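Local coordinates for protein nucleoporin nup120 (Schizosaccharomyces pombe, PDB 4GQ2) that serves as a structural constituent of the nuclear pore complex, the assembly through which transport factors pass between nucleus and cytoplasm, at residues 762-767 / 771-776; 780-783 / 787-790. All coordinates share one frame; numbering follows the deposited sequence.

Nucleoporin nup120 joins a beta-propeller to a helical region, and the two contacts are neighbours within that helical part of the chain. They follow one another in series: contact 1 folds residues 762-767 back onto helix 770-777, and after a short turn strand 780-781 begins contact 2, which closes on the start of helix 790-803. Their centres are about 19 Å apart and their segments do not otherwise touch. The contact centres lie about 13 and 17 Å from the centre of the chain; the five touching residues of contact 1 are all buried, whereas contact 2 is partly buried. Both are structural packing, and both illustrate how a short chain reversal can be closed by mostly apolar side-chain contacts.

Contact 1. Residues 762-767 / 771-776; sequences EALASV and LQFFSA
A chi1 of -174° swings the Phe773 ring away from its own backbone N to lie beside the carbonyl carbon, while -78° at Leu764 sets CG beside the backbone N, and from these positions the leucine branch meets the ring at about a right angle. The setting is a loop in the helical part of nup120, residues 762-767, folded back against helix 770-777, the helix that it leads into. The CD2 methyl of Leu764 sits over the centre of the Phe773 ring, 3.6 Å from the centroid and 10° off the normal, a CH-pi contact delivered squarely to one face. The same methyl reaches one turn along the helix to CB of Ala776 at 3.8 Å, bridging two helix positions three residues apart. Helix 812-822 adds Leu816, Lys819 and Leu820 around the phenylalanine, and Phe823 touches Leu764, so this small cluster belongs to a larger core. Val767 packs nearer the start of the helix, against Gln772 and Phe773. Its CG1 lies 3.6 Å from CB of Gln772, and its CG2 also packs against that CB, so the valine fork straddles the base of the glutamine. The polar end of Gln772 is engaged at the turn itself, where OE1 accepts from the backbone N of Asn768. Beside the glutamine, Val767 CG1 comes within 3.4 Å of the backbone N of Phe773.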
loop_
_atom_site.group_PDB
_atom_site.type_symbol
_atom_site.label_atom_id
_atom_site.label_comp_id
_atom_site.label_asym_id
_atom_site.label_seq_id
_atom_site.Cartn_x
_atom_site.Cartn_y
_atom_site.Cartn_z
ATOM N N GLU A 762 4.985 -18.329 9.243
ATOM C CA GLU A 762 6.069 -17.415 9.571
ATOM C C GLU A 762 6.000 -16.195 8.665
ATOM O O GLU A 762 6.434 -15.105 9.031
ATOM C CB GLU A 762 7.390 -18.150 9.353
ATOM C CG GLU A 762 8.607 -17.575 10.054
ATOM C CD GLU A 762 9.810 -18.489 9.909
ATOM O OE1 GLU A 762 9.666 -19.701 10.190
ATOM O OE2 GLU A 762 10.893 -18.006 9.505
ATOM N N ALA A 763 5.457 -16.396 7.468
ATOM C CA ALA A 763 5.363 -15.347 6.465
ATOM C C ALA A 763 4.490 -14.202 6.959
ATOM O O ALA A 763 4.738 -13.054 6.619
ATOM C CB ALA A 763 4.834 -15.911 5.154
ATOM N N LEU A 764 3.506 -14.515 7.801
ATOM C CA LEU A 764 2.571 -13.513 8.325
ATOM C C LEU A 764 3.238 -12.397 9.129
ATOM O O LEU A 764 2.720 -11.278 9.201
ATOM C CB LEU A 764 1.476 -14.179 9.158
ATOM C CG LEU A 764 0.353 -14.856 8.370
ATOM C CD1 LEU A 764 -0.565 -15.649 9.296
ATOM C CD2 LEU A 764 -0.452 -13.862 7.550
ATOM N N ALA A 765 4.390 -12.708 9.716
ATOM C CA ALA A 765 5.117 -11.768 10.569
ATOM C C ALA A 765 6.286 -11.068 9.870
ATOM O O ALA A 765 6.929 -10.200 10.466
ATOM C CB ALA A 765 5.604 -12.483 11.827
ATOM N N SER A 766 6.557 -11.432 8.616
ATOM C CA SER A 766 7.744 -10.933 7.897
ATOM C C SER A 766 7.374 -10.194 6.608
ATOM O O SER A 766 8.192 -9.509 6.000
ATOM C CB SER A 766 8.696 -12.094 7.587
ATOM O OG SER A 766 8.920 -12.907 8.732
ATOM N N VAL A 767 6.121 -10.352 6.213
ATOM C CA VAL A 767 5.531 -9.716 5.043
ATOM C C VAL A 767 5.542 -8.177 5.154
ATOM O O VAL A 767 5.577 -7.637 6.260
ATOM C CB VAL A 767 4.121 -10.325 4.859
ATOM C CG1 VAL A 767 3.028 -9.281 4.774
ATOM C CG2 VAL A 767 4.114 -11.362 3.733
ATOM N N LEU A 771 -1.747 -6.351 1.980
ATOM C CA LEU A 771 -2.263 -7.225 0.921
ATOM C C LEU A 771 -1.443 -8.513 0.789
ATOM O O LEU A 771 -1.976 -9.547 0.413
ATOM C CB LEU A 771 -2.362 -6.488 -0.417
ATOM C CG LEU A 771 -3.073 -7.220 -1.558
ATOM C CD1 LEU A 771 -4.509 -7.568 -1.190
ATOM C CD2 LEU A 771 -3.027 -6.401 -2.849
ATOM N N GLN A 772 -0.154 -8.444 1.109
ATOM C CA GLN A 772 0.692 -9.640 1.157
ATOM C C GLN A 772 0.293 -10.515 2.348
ATOM O O GLN A 772 0.287 -11.740 2.253
ATOM C CB GLN A 772 2.188 -9.267 1.224
ATOM C CG GLN A 772 2.707 -8.533 -0.009
ATOM C CD GLN A 772 4.069 -7.884 0.178
ATOM O OE1 GLN A 772 4.567 -7.741 1.297
ATOM N NE2 GLN A 772 4.684 -7.485 -0.931
ATOM N N PHE A 773 -0.042 -9.876 3.466
ATOM C CA PHE A 773 -0.557 -10.556 4.660
ATOM C C PHE A 773 -1.865 -11.293 4.321
ATOM O O PHE A 773 -2.013 -12.479 4.625
ATOM C CB PHE A 773 -0.774 -9.508 5.750
ATOM C CG PHE A 773 -1.173 -10.060 7.090
ATOM C CD1 PHE A 773 -2.498 -10.350 7.372
ATOM C CD2 PHE A 773 -0.226 -10.209 8.101
ATOM C CE1 PHE A 773 -2.874 -10.818 8.624
ATOM C CE2 PHE A 773 -0.595 -10.680 9.354
ATOM C CZ PHE A 773 -1.922 -10.981 9.619
ATOM N N PHE A 774 -2.804 -10.593 3.684
ATOM C CA PHE A 774 -4.027 -11.224 3.177
ATOM C C PHE A 774 -3.700 -12.409 2.267
ATOM O O PHE A 774 -4.324 -13.469 2.360
ATOM C CB PHE A 774 -4.862 -10.205 2.402
ATOM C CG PHE A 774 -6.091 -10.784 1.747
ATOM C CD1 PHE A 774 -7.217 -11.112 2.506
ATOM C CD2 PHE A 774 -6.130 -10.984 0.376
ATOM C CE1 PHE A 774 -8.356 -11.615 1.903
ATOM C CE2 PHE A 774 -7.269 -11.501 -0.235
ATOM C CZ PHE A 774 -8.385 -11.819 0.531
ATOM N N SER A 775 -2.719 -12.217 1.386
ATOM C CA SER A 775 -2.327 -13.247 0.436
ATOM C C SER A 775 -1.882 -14.499 1.171
ATOM O O SER A 775 -2.253 -15.610 0.803
ATOM C CB SER A 775 -1.220 -12.726 -0.482
ATOM O OG SER A 775 -1.714 -11.695 -1.320
ATOM N N ALA A 776 -1.112 -14.308 2.236
ATOM C CA ALA A 776 -0.604 -15.422 3.026
ATOM C C ALA A 776 -1.724 -16.208 3.712
ATOM O O ALA A 776 -1.652 -17.433 3.791
ATOM C CB ALA A 776 0.427 -14.938 4.028
#

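Contact 2. Residues 780-783 / 787-790; sequences SECF and QISP
Cys782 lays its CB against the branched base of Ile788, with CB and CG2 of the isoleucine each 4.1 Å from that carbon. The arrangement is a strand-loop-helix connection: the chain leaves strand 780-781, turns back, and enters helix 790-803 with Ser789 at the N-cap position. SG of Cys782 stands anti to the backbone N (chi1 -175°), which carries the sulfur along the isoleucine to its CD1 methyl, 3.8 Å away. The two side chains thus touch at both base and tip. At the strand end of the contact the packing passes to Pro790, whose CB lies 4.1 Å from CG of Glu781. Beyond CG the glutamate runs extended; its OE2 is hydrogen-bonded to Ser666 OG, while backbone bonds between Glu781 and Asn664 pair strand 780-781 with strand 664-665 in a small antiparallel sheet. Thr794, one turn into the helix, ties the two sides together: its OG1 is hydrogen-bonded to both Ser780 N and Pro790 O. Close by, the proline CB approaches Ser780 O to 3.6 Å.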
loop_
_atom_site.group_PDB
_atom_site.type_symbol
_atom_site.label_atom_id
_atom_site.label_comp_id
_atom_site.label_asym_id
_atom_site.label_seq_id
_atom_site.Cartn_x
_atom_site.Cartn_y
_atom_site.Cartn_z
ATOM N N SER A 780 -2.772 -21.404 -0.877
ATOM C CA SER A 780 -3.476 -22.575 -1.371
ATOM C C SER A 780 -2.681 -23.389 -2.376
ATOM O O SER A 780 -1.793 -22.876 -3.068
ATOM C CB SER A 780 -4.819 -22.164 -1.983
ATOM O OG SER A 780 -5.693 -21.665 -0.982
ATOM N N GLU A 781 -3.017 -24.672 -2.451
ATOM C CA GLU A 781 -2.385 -25.575 -3.395
ATOM C C GLU A 781 -3.423 -26.394 -4.124
ATOM O O GLU A 781 -4.539 -26.570 -3.631
ATOM C CB GLU A 781 -1.408 -26.492 -2.672
ATOM C CG GLU A 781 -0.066 -25.847 -2.402
ATOM C CD GLU A 781 0.861 -26.761 -1.639
ATOM O OE1 GLU A 781 1.873 -27.196 -2.230
ATOM O OE2 GLU A 781 0.568 -27.050 -0.457
ATOM N N CYS A 782 -3.054 -26.864 -5.314
ATOM C CA CYS A 782 -3.855 -27.828 -6.061
ATOM C C CYS A 782 -3.342 -29.211 -5.696
ATOM O O CYS A 782 -2.253 -29.602 -6.119
ATOM C CB CYS A 782 -3.730 -27.582 -7.566
ATOM S SG CYS A 782 -4.800 -28.628 -8.586
ATOM N N PHE A 783 -4.112 -29.941 -4.892
ATOM C CA PHE A 783 -3.645 -31.224 -4.355
ATOM C C PHE A 783 -3.566 -32.348 -5.394
ATOM O O PHE A 783 -2.596 -33.108 -5.414
ATOM C CB PHE A 783 -4.463 -31.663 -3.126
ATOM C CG PHE A 783 -4.133 -30.905 -1.856
ATOM C CD1 PHE A 783 -2.947 -30.175 -1.734
ATOM C CD2 PHE A 783 -4.997 -30.954 -0.766
ATOM C CE1 PHE A 783 -2.651 -29.486 -0.566
ATOM C CE2 PHE A 783 -4.703 -30.269 0.409
ATOM C CZ PHE A 783 -3.529 -29.532 0.508
ATOM N N GLN A 787 0.816 -29.743 -12.218
ATOM C CA GLN A 787 0.988 -28.775 -13.313
ATOM C C GLN A 787 0.315 -27.403 -13.068
ATOM O O GLN A 787 0.417 -26.497 -13.901
ATOM C CB GLN A 787 0.537 -29.394 -14.650
ATOM C CG GLN A 787 1.478 -30.472 -15.190
ATOM C CD GLN A 787 0.748 -31.657 -15.818
ATOM O OE1 GLN A 787 -0.308 -31.504 -16.437
ATOM N NE2 GLN A 787 1.315 -32.850 -15.659
ATOM N N ILE A 788 -0.362 -27.265 -11.927
ATOM C CA ILE A 788 -0.846 -25.968 -11.439
ATOM C C ILE A 788 0.003 -25.537 -10.239
ATOM O O ILE A 788 0.156 -26.298 -9.286
ATOM C CB ILE A 788 -2.343 -26.020 -11.045
ATOM C CG1 ILE A 788 -3.211 -26.307 -12.276
ATOM C CG2 ILE A 788 -2.789 -24.719 -10.371
ATOM C CD1 ILE A 788 -4.544 -26.940 -11.946
ATOM N N SER A 789 0.554 -24.321 -10.305
ATOM C CA SER A 789 1.404 -23.761 -9.242
ATOM C C SER A 789 0.578 -23.180 -8.091
ATOM O O SER A 789 -0.564 -22.754 -8.306
ATOM C CB SER A 789 2.289 -22.653 -9.813
ATOM O OG SER A 789 1.514 -21.508 -10.140
ATOM N N PRO A 790 1.161 -23.129 -6.874
ATOM C CA PRO A 790 0.483 -22.508 -5.727
ATOM C C PRO A 790 0.193 -21.026 -5.949
ATOM O O PRO A 790 -0.638 -20.450 -5.239
ATOM C CB PRO A 790 1.483 -22.677 -4.580
ATOM C CG PRO A 790 2.802 -22.863 -5.249
ATOM C CD PRO A 790 2.495 -23.632 -6.504
#